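Local structure of fumarate lyase (Mesorhizobium sp., 3C8T) at residues 32-37 with 105-110; 115-120 with 214-219; 39-44 with 98-103; 66-71 with 84-89. The protein is of undetermined exact role but belongs to the fumarate lyase family, largely helical enzymes, and forms a four-chain assembly in this model. All blocks are in the same frame, centred on the assembly; numbering follows the deposited sequence.

Contact 1: residues 32-37 with 105-110; sequences ETEVAL and QDIMDT
Thr33 and Ile107 meet where helix 23-43 passes helix 104-140, their CA atoms 6.4 Å apart, and these two residues account for most of the 223 Å² buried here. Over the short segments the axes come to 10.0 Å and run at 118° to each other. The Thr33 and Ile107 side chains lie alongside each other, pointing opposite ways, with Thr33 CG2 resting 3.9 Å from Ile107 CD1. With chi1 at -57°, the methyl of Thr33 stands anti to the backbone N and reaches across to the other helix, where it also lies 3.8 Å from Thr110 CG2. The hydroxyl OG1 of Thr33 touches that same Thr110 methyl, but its hydrogen bond is with Arg29 O, one turn back on its own helix. Glu34 comes in at about a right angle to Ile107. Its chain bends at chi2 (-88°) and lays the carboxylate against the isoleucine, OE2 being 3.5 Å from Ile107 CG1. That buried oxygen has a polar partner as well, a hydrogen bond with His99 ND1, so one carboxylate serves both a ring nitrogen and an aliphatic surface. Helix 80-91 sends Ile80 against both Glu34 and Ile107, while helix 204-215 sets Leu215 on Thr110, so four helices meet around this crossing.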
loop_
_atom_site.group_PDB
_atom_site.type_symbol
_atom_site.label_atom_id
_atom_site.label_comp_id
_atom_site.label_asym_id
_atom_site.label_seq_id
_atom_site.Cartn_x
_atom_site.Cartn_y
_atom_site.Cartn_z
ATOM N N GLU A 32 36.157 -1.775 -0.692
ATOM C CA GLU A 32 36.351 -3.209 -0.432
ATOM C C GLU A 32 36.084 -4.059 -1.674
ATOM O O GLU A 32 36.857 -4.957 -2.002
ATOM C CB GLU A 32 35.539 -3.679 0.805
ATOM C CG GLU A 32 35.511 -5.189 0.976
ATOM C CD GLU A 32 34.729 -5.691 2.188
ATOM O OE1 GLU A 32 34.174 -4.869 2.974
ATOM O OE2 GLU A 32 34.681 -6.942 2.356
ATOM N N THR A 33 35.013 -3.741 -2.395
ATOM C CA THR A 33 34.605 -4.452 -3.616
ATOM C C THR A 33 35.633 -4.253 -4.743
ATOM O O THR A 33 36.011 -5.220 -5.410
ATOM C CB THR A 33 33.219 -3.945 -4.053
ATOM O OG1 THR A 33 32.284 -4.130 -2.978
ATOM C CG2 THR A 33 32.699 -4.630 -5.358
ATOM N N GLU A 34 36.064 -3.002 -4.963
ATOM C CA GLU A 34 37.006 -2.677 -6.051
ATOM C C GLU A 34 38.375 -3.355 -5.842
ATOM O O GLU A 34 38.994 -3.815 -6.801
ATOM C CB GLU A 34 37.206 -1.176 -6.161
ATOM C CG GLU A 34 35.980 -0.424 -6.648
ATOM C CD GLU A 34 35.887 -0.326 -8.174
ATOM O OE1 GLU A 34 36.720 -0.937 -8.887
ATOM O OE2 GLU A 34 34.981 0.390 -8.647
ATOM N N VAL A 35 38.831 -3.399 -4.590
ATOM C CA VAL A 35 40.099 -4.020 -4.222
ATOM C C VAL A 35 40.012 -5.509 -4.455
ATOM O O VAL A 35 40.938 -6.107 -5.008
ATOM C CB VAL A 35 40.447 -3.765 -2.716
ATOM C CG1 VAL A 35 41.590 -4.687 -2.228
ATOM C CG2 VAL A 35 40.791 -2.332 -2.494
ATOM N N ALA A 36 38.899 -6.113 -4.043
ATOM C CA ALA A 36 38.704 -7.539 -4.219
ATOM C C ALA A 36 38.630 -7.841 -5.706
ATOM O O ALA A 36 39.123 -8.880 -6.157
ATOM C CB ALA A 36 37.453 -8.015 -3.488
ATOM N N LEU A 37 38.050 -6.937 -6.490
ATOM C CA LEU A 37 37.963 -7.156 -7.950
ATOM C C LEU A 37 39.353 -7.184 -8.583
ATOM O O LEU A 37 39.638 -8.053 -9.415
ATOM C CB LEU A 37 37.092 -6.102 -8.620
ATOM C CG LEU A 37 37.020 -6.103 -10.157
ATOM C CD1 LEU A 37 36.374 -7.369 -10.740
ATOM C CD2 LEU A 37 36.293 -4.890 -10.588
ATOM N N GLN A 105 26.485 -0.159 -11.197
ATOM C CA GLN A 105 25.564 -1.046 -10.439
ATOM C C GLN A 105 26.200 -2.333 -9.874
ATOM O O GLN A 105 25.712 -2.908 -8.860
ATOM C CB GLN A 105 24.322 -1.396 -11.259
ATOM C CG GLN A 105 23.143 -1.803 -10.392
ATOM C CD GLN A 105 21.949 -2.303 -11.193
ATOM O OE1 GLN A 105 21.964 -2.292 -12.433
ATOM N NE2 GLN A 105 20.912 -2.752 -10.490
ATOM N N ASP A 106 27.275 -2.797 -10.501
ATOM C CA ASP A 106 28.014 -3.930 -9.933
ATOM C C ASP A 106 28.555 -3.565 -8.553
ATOM O O ASP A 106 28.383 -4.296 -7.598
ATOM C CB ASP A 106 29.178 -4.332 -10.816
ATOM C CG ASP A 106 28.744 -4.940 -12.105
ATOM O OD1 ASP A 106 27.593 -5.425 -12.211
ATOM O OD2 ASP A 106 29.577 -4.954 -13.027
ATOM N N ILE A 107 29.218 -2.415 -8.470
ATOM C CA ILE A 107 29.872 -2.000 -7.236
ATOM C C ILE A 107 28.842 -1.634 -6.183
ATOM O O ILE A 107 29.004 -2.017 -5.003
ATOM C CB ILE A 107 30.861 -0.816 -7.438
ATOM C CG1 ILE A 107 31.847 -1.080 -8.591
ATOM C CG2 ILE A 107 31.635 -0.540 -6.137
ATOM C CD1 ILE A 107 32.689 -2.381 -8.496
ATOM N N MET A 108 27.788 -0.923 -6.614
ATOM C CA MET A 108 26.687 -0.495 -5.712
ATOM C C MET A 108 25.811 -1.651 -5.210
ATOM O O MET A 108 25.463 -1.670 -4.030
ATOM C CB MET A 108 25.832 0.583 -6.377
ATOM C CG MET A 108 26.584 1.898 -6.628
ATOM S SD MET A 108 25.601 3.265 -7.359
ATOM C CE MET A 108 24.664 3.700 -5.878
ATOM N N ASP A 109 25.501 -2.623 -6.082
ATOM C CA ASP A 109 24.776 -3.833 -5.688
ATOM C C ASP A 109 25.588 -4.678 -4.719
ATOM O O ASP A 109 25.096 -5.143 -3.681
ATOM C CB ASP A 109 24.488 -4.705 -6.918
ATOM C CG ASP A 109 23.140 -4.389 -7.597
ATOM O OD1 ASP A 109 22.397 -3.512 -7.136
ATOM O OD2 ASP A 109 22.820 -5.053 -8.606
ATOM N N THR A 110 26.848 -4.875 -5.064
ATOM C CA THR A 110 27.744 -5.691 -4.234
ATOM C C THR A 110 28.027 -5.064 -2.890
ATOM O O THR A 110 27.966 -5.753 -1.877
ATOM C CB THR A 110 29.068 -6.019 -4.956
ATOM O OG1 THR A 110 28.795 -6.792 -6.134
ATOM C CG2 THR A 110 29.973 -6.837 -4.013
#

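Contact 2: residues 115-120 with 214-219; sequences QIRDGL and ELNLGV
A Schellman motif ends helix 204-215, and Arg117, reaching over from helix 104-140, binds the carbonyls at that end. Asn216 is the residue that leaves the helix, with positive phi (64°), and the turn presents Leu215 O and Asn216 O to the same guanidinium. Both oxygens lie near the plane of that group, at its edge. The bond from Arg117 NH2 to Leu215 O is the straighter one, 3.0 Å long with an N-H...O angle of 162°, and the nitrogen sits almost on the extension of the carbonyl bond. Arg117 NH1 lies closer to Asn216 O, at 2.7 Å, yet its angle of 127° makes that bond weak. The arginine leaves its helix with CG anti to the backbone N, then bends at chi3, which turns its end toward the two carbonyls. A positive group here would be expected to suit the partial negative charge of a helix C-terminus. Farther along, Gly218 exchanges backbone hydrogen bonds with Leu186 and Val188, and Leu186 also packs on Arg117. One face of the guanidinium is covered by Leu217, whose CD2 methyl lies above the rim of the group, 3.7 Å from Arg117 NH1.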
loop_
_atom_site.group_PDB
_atom_site.type_symbol
_atom_site.label_atom_id
_atom_site.label_comp_id
_atom_site.label_asym_id
_atom_site.label_seq_id
_atom_site.Cartn_x
_atom_site.Cartn_y
_atom_site.Cartn_z
ATOM N N GLN A 115 26.584 -4.750 3.140
ATOM C CA GLN A 115 25.831 -4.157 4.227
ATOM C C GLN A 115 24.681 -5.076 4.674
ATOM O O GLN A 115 24.510 -5.315 5.869
ATOM C CB GLN A 115 25.290 -2.827 3.754
ATOM C CG GLN A 115 26.362 -1.712 3.560
ATOM C CD GLN A 115 25.741 -0.465 2.937
ATOM O OE1 GLN A 115 24.968 -0.562 1.996
ATOM N NE2 GLN A 115 26.041 0.700 3.489
ATOM N N ILE A 116 23.883 -5.580 3.731
ATOM C CA ILE A 116 22.823 -6.572 4.043
ATOM C C ILE A 116 23.331 -7.775 4.886
ATOM O O ILE A 116 22.622 -8.244 5.786
ATOM C CB ILE A 116 22.070 -7.049 2.753
ATOM C CG1 ILE A 116 21.298 -5.853 2.101
ATOM C CG2 ILE A 116 21.069 -8.141 3.053
ATOM C CD1 ILE A 116 20.680 -6.162 0.719
ATOM N N ARG A 117 24.538 -8.277 4.594
ATOM C CA ARG A 117 25.149 -9.291 5.443
ATOM C C ARG A 117 25.275 -8.830 6.904
ATOM O O ARG A 117 24.885 -9.555 7.839
ATOM C CB ARG A 117 26.513 -9.719 4.907
ATOM C CG ARG A 117 27.070 -10.870 5.716
ATOM C CD ARG A 117 28.015 -11.725 4.922
ATOM N NE ARG A 117 29.160 -10.944 4.486
ATOM C CZ ARG A 117 30.125 -11.432 3.718
ATOM N NH1 ARG A 117 30.069 -12.692 3.320
ATOM N NH2 ARG A 117 31.122 -10.652 3.344
ATOM N N ASP A 118 25.842 -7.635 7.107
ATOM C CA ASP A 118 25.881 -7.051 8.459
ATOM C C ASP A 118 24.469 -6.744 9.003
ATOM O O ASP A 118 24.201 -6.987 10.157
ATOM C CB ASP A 118 26.740 -5.775 8.498
ATOM C CG ASP A 118 28.216 -6.024 8.108
ATOM O OD1 ASP A 118 28.624 -7.210 7.966
ATOM O OD2 ASP A 118 28.966 -5.021 7.937
ATOM N N GLY A 119 23.594 -6.168 8.169
ATOM C CA GLY A 119 22.196 -5.904 8.563
ATOM C C GLY A 119 21.474 -7.167 9.051
ATOM O O GLY A 119 20.764 -7.143 10.044
ATOM N N LEU A 120 21.651 -8.267 8.342
ATOM C CA LEU A 120 20.981 -9.496 8.698
ATOM C C LEU A 120 21.564 -10.120 9.983
ATOM O O LEU A 120 20.831 -10.785 10.714
ATOM C CB LEU A 120 21.009 -10.505 7.528
ATOM C CG LEU A 120 19.971 -10.302 6.413
ATOM C CD1 LEU A 120 20.247 -11.334 5.338
ATOM C CD2 LEU A 120 18.538 -10.453 6.929
ATOM N N GLU A 214 36.564 -13.954 -2.979
ATOM C CA GLU A 214 37.316 -12.927 -2.254
ATOM C C GLU A 214 36.483 -12.233 -1.182
ATOM O O GLU A 214 37.001 -11.826 -0.160
ATOM C CB GLU A 214 37.799 -11.829 -3.214
ATOM C CG GLU A 214 39.198 -11.952 -3.727
ATOM C CD GLU A 214 40.232 -12.033 -2.598
ATOM O OE1 GLU A 214 40.926 -13.072 -2.531
ATOM O OE2 GLU A 214 40.343 -11.083 -1.771
ATOM N N LEU A 215 35.195 -12.049 -1.454
ATOM C CA LEU A 215 34.334 -11.307 -0.546
ATOM C C LEU A 215 33.564 -12.248 0.351
ATOM O O LEU A 215 32.822 -11.810 1.218
ATOM C CB LEU A 215 33.336 -10.469 -1.341
ATOM C CG LEU A 215 33.932 -9.325 -2.139
ATOM C CD1 LEU A 215 32.865 -8.695 -3.032
ATOM C CD2 LEU A 215 34.547 -8.312 -1.190
ATOM N N ASN A 216 33.709 -13.544 0.104
ATOM C CA ASN A 216 32.946 -14.542 0.830
ATOM C C ASN A 216 31.431 -14.449 0.575
ATOM O O ASN A 216 30.655 -14.566 1.500
ATOM C CB ASN A 216 33.278 -14.451 2.327
ATOM C CG ASN A 216 32.728 -15.617 3.122
ATOM O OD1 ASN A 216 32.537 -16.717 2.598
ATOM N ND2 ASN A 216 32.441 -15.372 4.403
ATOM N N LEU A 217 31.025 -14.289 -0.688
ATOM C CA LEU A 217 29.610 -14.243 -1.070
ATOM C C LEU A 217 29.284 -15.429 -1.973
ATOM O O LEU A 217 30.205 -16.055 -2.542
ATOM C CB LEU A 217 29.304 -12.918 -1.793
ATOM C CG LEU A 217 29.403 -11.661 -0.919
ATOM C CD1 LEU A 217 29.411 -10.404 -1.754
ATOM C CD2 LEU A 217 28.280 -11.605 0.212
ATOM N N GLY A 218 28.000 -15.755 -2.138
ATOM C CA GLY A 218 27.668 -16.778 -3.162
ATOM C C GLY A 218 27.893 -16.180 -4.565
ATOM O O GLY A 218 28.181 -14.987 -4.704
ATOM N N VAL A 219 27.749 -17.021 -5.583
ATOM C CA VAL A 219 27.762 -16.651 -6.980
ATOM C C VAL A 219 26.313 -16.722 -7.476
ATOM O O VAL A 219 25.659 -17.743 -7.302
ATOM C CB VAL A 219 28.644 -17.645 -7.813
ATOM C CG1 VAL A 219 28.636 -17.321 -9.327
ATOM C CG2 VAL A 219 30.110 -17.697 -7.285
#

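Contact 3: residues 39-44 with 98-103; sequences RAQARL and LHWGAT
This is a side-chain-to-backbone contact between the last turns of helix 23-43 and the loop that leads from helix 80-91 into helix 104-140. Gln41 extends from the helix and gives NE2 to Trp100 O in a nearly straight hydrogen bond, 2.8 Å long with an N-H...O angle of 167°. The carbonyl oxygen lies in the plane of the glutamine amide, consistent with this bond setting the amide's rotation, whereas the donor is tilted 30° from the carbonyl plane. The other amide atom, OE1, lies 3.6 Å from Trp100 CB and 2.7 Å from a water, which adds at most a weak, long second link to Trp100 N. The indole and amide planes stand 86° apart, with NE2 at the ring edge, 3.7 Å from Trp100 CD1. Beyond the tryptophan lies a subunit boundary: Arg379 of the third subunit packs on Trp100 and hydrogen-bonds Leu98 O and His99 O. A loop between two helices, held by a third helix of the same chain and met by another subunit, fits the fumarase/aspartase superfamily, whose active sites form where subunits come together.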
loop_
_atom_site.group_PDB
_atom_site.type_symbol
_atom_site.label_atom_id
_atom_site.label_comp_id
_atom_site.label_asym_id
_atom_site.label_seq_id
_atom_site.Cartn_x
_atom_site.Cartn_y
_atom_site.Cartn_z
ATOM N N ARG A 39 42.158 -7.950 -7.044
ATOM C CA ARG A 39 42.813 -9.163 -6.579
ATOM C C ARG A 39 42.377 -10.382 -7.345
ATOM O O ARG A 39 43.207 -11.215 -7.739
ATOM C CB ARG A 39 42.509 -9.401 -5.109
ATOM C CG ARG A 39 43.723 -9.818 -4.326
ATOM C CD ARG A 39 44.367 -8.605 -3.688
ATOM N NE ARG A 39 43.444 -7.976 -2.733
ATOM C CZ ARG A 39 43.217 -8.419 -1.495
ATOM N NH1 ARG A 39 43.856 -9.499 -1.036
ATOM N NH2 ARG A 39 42.351 -7.772 -0.712
ATOM N N ALA A 40 41.065 -10.501 -7.543
ATOM C CA ALA A 40 40.500 -11.566 -8.359
ATOM C C ALA A 40 41.105 -11.550 -9.775
ATOM O O ALA A 40 41.411 -12.581 -10.341
ATOM C CB ALA A 40 38.964 -11.449 -8.411
ATOM N N GLN A 41 41.294 -10.369 -10.339
ATOM C CA GLN A 41 41.787 -10.285 -11.686
ATOM C C GLN A 41 43.287 -10.614 -11.796
ATOM O O GLN A 41 43.727 -11.138 -12.805
ATOM C CB GLN A 41 41.433 -8.916 -12.261
ATOM C CG GLN A 41 40.001 -8.881 -12.755
ATOM C CD GLN A 41 39.502 -7.510 -13.034
ATOM O OE1 GLN A 41 39.999 -6.527 -12.465
ATOM N NE2 GLN A 41 38.506 -7.415 -13.922
ATOM N N ALA A 42 44.062 -10.324 -10.745
ATOM C CA ALA A 42 45.490 -10.576 -10.766
ATOM C C ALA A 42 45.747 -12.063 -10.666
ATOM O O ALA A 42 46.646 -12.579 -11.340
ATOM C CB ALA A 42 46.186 -9.835 -9.668
ATOM N N ARG A 43 44.957 -12.754 -9.837
ATOM C CA ARG A 43 45.011 -14.219 -9.762
ATOM C C ARG A 43 44.649 -14.923 -11.070
ATOM O O ARG A 43 45.180 -15.985 -11.363
ATOM C CB ARG A 43 44.129 -14.764 -8.642
ATOM C CG ARG A 43 44.728 -14.587 -7.268
ATOM C CD ARG A 43 44.143 -15.568 -6.268
ATOM N NE ARG A 43 42.700 -15.423 -6.135
ATOM C CZ ARG A 43 42.088 -14.577 -5.305
ATOM N NH1 ARG A 43 42.785 -13.762 -4.508
ATOM N NH2 ARG A 43 40.759 -14.552 -5.280
ATOM N N LEU A 44 43.739 -14.356 -11.842
ATOM C CA LEU A 44 43.339 -14.975 -13.108
ATOM C C LEU A 44 44.197 -14.463 -14.256
ATOM O O LEU A 44 43.890 -14.710 -15.418
ATOM C CB LEU A 44 41.852 -14.706 -13.412
ATOM C CG LEU A 44 40.818 -15.305 -12.446
ATOM C CD1 LEU A 44 39.567 -14.462 -12.392
ATOM C CD2 LEU A 44 40.483 -16.773 -12.793
ATOM N N LEU A 98 42.006 -0.187 -11.935
ATOM C CA LEU A 98 40.840 -0.189 -11.077
ATOM C C LEU A 98 39.578 -0.304 -11.929
ATOM O O LEU A 98 39.581 0.099 -13.107
ATOM C CB LEU A 98 40.809 1.118 -10.295
ATOM C CG LEU A 98 40.968 1.347 -8.776
ATOM C CD1 LEU A 98 41.222 0.131 -7.920
ATOM C CD2 LEU A 98 41.993 2.444 -8.515
ATOM N N HIS A 99 38.514 -0.871 -11.344
ATOM C CA HIS A 99 37.207 -0.892 -11.986
ATOM C C HIS A 99 37.391 -1.408 -13.397
ATOM O O HIS A 99 37.010 -0.745 -14.361
ATOM C CB HIS A 99 36.643 0.537 -12.003
ATOM C CG HIS A 99 35.175 0.632 -12.281
ATOM N ND1 HIS A 99 34.222 0.544 -11.288
ATOM C CD2 HIS A 99 34.498 0.876 -13.433
ATOM C CE1 HIS A 99 33.021 0.709 -11.815
ATOM N NE2 HIS A 99 33.161 0.915 -13.114
ATOM N N TRP A 100 38.006 -2.573 -13.541
ATOM C CA TRP A 100 38.339 -3.081 -14.879
ATOM C C TRP A 100 37.239 -4.022 -15.277
ATOM O O TRP A 100 37.098 -5.089 -14.687
ATOM C CB TRP A 100 39.672 -3.821 -14.800
ATOM C CG TRP A 100 40.264 -4.321 -16.087
ATOM C CD1 TRP A 100 40.044 -5.544 -16.689
ATOM C CD2 TRP A 100 41.218 -3.642 -16.901
ATOM N NE1 TRP A 100 40.787 -5.647 -17.846
ATOM C CE2 TRP A 100 41.527 -4.500 -17.994
ATOM C CE3 TRP A 100 41.844 -2.393 -16.818
ATOM C CZ2 TRP A 100 42.441 -4.142 -18.996
ATOM C CZ3 TRP A 100 42.749 -2.033 -17.811
ATOM C CH2 TRP A 100 43.044 -2.919 -18.891
ATOM N N GLY A 101 36.423 -3.607 -16.244
ATOM C CA GLY A 101 35.308 -4.416 -16.716
ATOM C C GLY A 101 34.037 -4.278 -15.888
ATOM O O GLY A 101 33.016 -4.828 -16.266
ATOM N N ALA A 102 34.117 -3.538 -14.779
ATOM C CA ALA A 102 32.991 -3.215 -13.895
ATOM C C ALA A 102 32.060 -2.118 -14.429
ATOM O O ALA A 102 32.501 -1.221 -15.129
ATOM C CB ALA A 102 33.525 -2.794 -12.509
ATOM N N THR A 103 30.773 -2.201 -14.073
ATOM C CA THR A 103 29.861 -1.079 -14.175
ATOM C C THR A 103 29.501 -0.587 -12.742
ATOM O O THR A 103 29.723 -1.283 -11.727
ATOM C CB THR A 103 28.586 -1.403 -15.022
ATOM O OG1 THR A 103 27.866 -0.185 -15.303
ATOM C CG2 THR A 103 27.623 -2.358 -14.277
HETATM O O HOH W 1 40.150 -3.999 -11.465
#

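Contact 4: residues 66-71 with 84-89; sequences MERLRD and VEQLSA
The guanidinium of Arg68 and the amide of Gln86 lie stacked, their planes 22° apart, with Gln86 CD 3.9 Å above the guanidinium plane and over its centre. The amide is sandwiched: Arg68 covers one face, and Leu69 CG sits on the other, over NE2. The Arg68 and Gln86 chains approach from opposite directions and overlap at their ends, Arg68 NH2 coming to 3.4 Å from Gln86 CG on that same face of the guanidinium. A bend at chi3 (102°) folds the arginine over the glutamine. Gln86, by contrast, is extended beyond CG and pushes its amide in between Arg68 and Leu69. There NE2 lies 3.5 Å from Leu69 CG and 3.7 Å from Arg68 CB, which are packing contacts against aliphatic carbon. The polar ends of both stacked groups find a common neighbour in Glu65: Arg68 NH1 forms a salt bridge with its OE1, and Gln86 OE1 accepts a hydrogen bond from its backbone N. The glutamine is therefore tied to the start of helix 66-76 while its flat face carries the arginine. Leu69 also touches Pro82 and Leu83 of helix 80-91 and Ile27 of helix 23-43. What results is an arginine-amide stack backed by a leucine, joining two short helices that follow each other in the chain across a brief turn.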
loop_
_atom_site.group_PDB
_atom_site.type_symbol
_atom_site.label_atom_id
_atom_site.label_comp_id
_atom_site.label_asym_id
_atom_site.label_seq_id
_atom_site.Cartn_x
_atom_site.Cartn_y
_atom_site.Cartn_z
ATOM N N MET A 66 34.983 12.845 1.523
ATOM C CA MET A 66 33.506 12.675 1.472
ATOM C C MET A 66 32.685 13.841 0.905
ATOM O O MET A 66 31.713 13.615 0.180
ATOM C CB MET A 66 32.929 12.222 2.825
ATOM C CG MET A 66 33.374 10.808 3.267
ATOM S SD MET A 66 32.864 9.385 2.244
ATOM C CE MET A 66 31.070 9.653 2.232
ATOM N N GLU A 67 33.064 15.071 1.230
ATOM C CA GLU A 67 32.382 16.247 0.674
ATOM C C GLU A 67 32.580 16.381 -0.844
ATOM O O GLU A 67 31.631 16.674 -1.569
ATOM C CB GLU A 67 32.811 17.541 1.430
ATOM N N ARG A 68 33.806 16.130 -1.316
ATOM C CA ARG A 68 34.147 16.084 -2.755
ATOM C C ARG A 68 33.307 15.003 -3.452
ATOM O O ARG A 68 32.730 15.244 -4.516
ATOM C CB ARG A 68 35.640 15.796 -2.929
ATOM C CG ARG A 68 36.362 16.585 -4.030
ATOM C CD ARG A 68 37.900 16.429 -3.904
ATOM N NE ARG A 68 38.459 15.482 -4.874
ATOM C CZ ARG A 68 39.477 14.650 -4.625
ATOM N NH1 ARG A 68 40.049 14.612 -3.419
ATOM N NH2 ARG A 68 39.922 13.829 -5.572
ATOM N N LEU A 69 33.220 13.822 -2.820
ATOM C CA LEU A 69 32.387 12.716 -3.302
ATOM C C LEU A 69 30.926 13.109 -3.455
ATOM O O LEU A 69 30.316 12.865 -4.506
ATOM C CB LEU A 69 32.504 11.490 -2.390
ATOM C CG LEU A 69 33.485 10.383 -2.795
ATOM C CD1 LEU A 69 33.338 9.138 -1.923
ATOM C CD2 LEU A 69 33.288 10.022 -4.264
ATOM N N ARG A 70 30.363 13.722 -2.414
ATOM C CA ARG A 70 28.958 14.147 -2.445
ATOM C C ARG A 70 28.680 15.121 -3.583
ATOM O O ARG A 70 27.701 14.977 -4.307
ATOM C CB ARG A 70 28.533 14.754 -1.106
ATOM C CG ARG A 70 28.416 13.725 -0.001
ATOM C CD ARG A 70 27.741 14.253 1.252
ATOM N NE ARG A 70 27.270 13.144 2.084
ATOM C CZ ARG A 70 26.174 12.430 1.833
ATOM N NH1 ARG A 70 25.418 12.686 0.765
ATOM N NH2 ARG A 70 25.832 11.447 2.646
ATOM N N ASP A 71 29.566 16.109 -3.726
ATOM C CA ASP A 71 29.480 17.124 -4.787
ATOM C C ASP A 71 29.554 16.503 -6.181
ATOM O O ASP A 71 28.769 16.856 -7.062
ATOM C CB ASP A 71 30.596 18.168 -4.616
ATOM C CG ASP A 71 30.413 19.044 -3.369
ATOM O OD1 ASP A 71 29.589 18.713 -2.478
ATOM O OD2 ASP A 71 31.109 20.077 -3.270
ATOM N N VAL A 84 36.264 6.037 -7.704
ATOM C CA VAL A 84 37.375 5.373 -8.432
ATOM C C VAL A 84 38.480 6.396 -8.789
ATOM O O VAL A 84 39.661 6.089 -8.702
ATOM C CB VAL A 84 36.869 4.562 -9.686
ATOM C CG1 VAL A 84 38.016 4.128 -10.584
ATOM C CG2 VAL A 84 36.087 3.354 -9.232
ATOM N N GLU A 85 38.071 7.615 -9.157
ATOM C CA GLU A 85 39.004 8.680 -9.465
ATOM C C GLU A 85 39.851 9.010 -8.220
ATOM O O GLU A 85 41.070 9.094 -8.312
ATOM C CB GLU A 85 38.263 9.916 -9.985
ATOM C CG GLU A 85 37.639 9.763 -11.409
ATOM C CD GLU A 85 36.529 10.818 -11.701
ATOM O OE1 GLU A 85 35.552 10.515 -12.473
ATOM O OE2 GLU A 85 36.627 11.954 -11.141
ATOM N N GLN A 86 39.217 9.171 -7.058
ATOM C CA GLN A 86 39.971 9.476 -5.838
ATOM C C GLN A 86 40.918 8.313 -5.525
ATOM O O GLN A 86 42.091 8.505 -5.244
ATOM C CB GLN A 86 39.040 9.776 -4.655
ATOM C CG GLN A 86 38.195 11.074 -4.759
ATOM C CD GLN A 86 37.534 11.429 -3.433
ATOM O OE1 GLN A 86 38.021 11.021 -2.376
ATOM N NE2 GLN A 86 36.436 12.204 -3.472
ATOM N N LEU A 87 40.428 7.087 -5.620
ATOM C CA LEU A 87 41.302 5.938 -5.359
ATOM C C LEU A 87 42.431 5.781 -6.390
ATOM O O LEU A 87 43.543 5.320 -6.063
ATOM C CB LEU A 87 40.483 4.655 -5.254
ATOM C CG LEU A 87 41.204 3.417 -4.733
ATOM C CD1 LEU A 87 42.083 3.710 -3.491
ATOM C CD2 LEU A 87 40.212 2.310 -4.429
ATOM N N SER A 88 42.152 6.129 -7.644
ATOM C CA SER A 88 43.179 6.036 -8.668
ATOM C C SER A 88 44.337 7.023 -8.356
ATOM O O SER A 88 45.513 6.633 -8.354
ATOM C CB SER A 88 42.588 6.279 -10.058
ATOM O OG SER A 88 43.618 6.416 -11.027
ATOM N N ALA A 89 43.974 8.274 -8.088
ATOM C CA ALA A 89 44.912 9.333 -7.733
ATOM C C ALA A 89 45.821 8.901 -6.585
ATOM O O ALA A 89 47.035 9.089 -6.637
ATOM C CB ALA A 89 44.149 10.591 -7.345
#

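All four contacts lie on one side of the chain's centre. Contact 1 links helices 23-43 and 104-140; contact 3 uses the first of these and contact 2 the second. Along the chain, contact 4 is nested in the loop closed by contact 3, which is itself nested within contact 1, and contact 2 opens later. The centres of contacts 1 and 3 are about 10 Å apart and those of contacts 1 and 2 about 12 Å, while contacts 2 and 4 are about 25 Å apart and do not touch. Leu98 packs on Val84 and Ser88, and Glu214 forms a salt bridge with Arg43, so helices far apart in sequence pack together toward one end of the elongated chain.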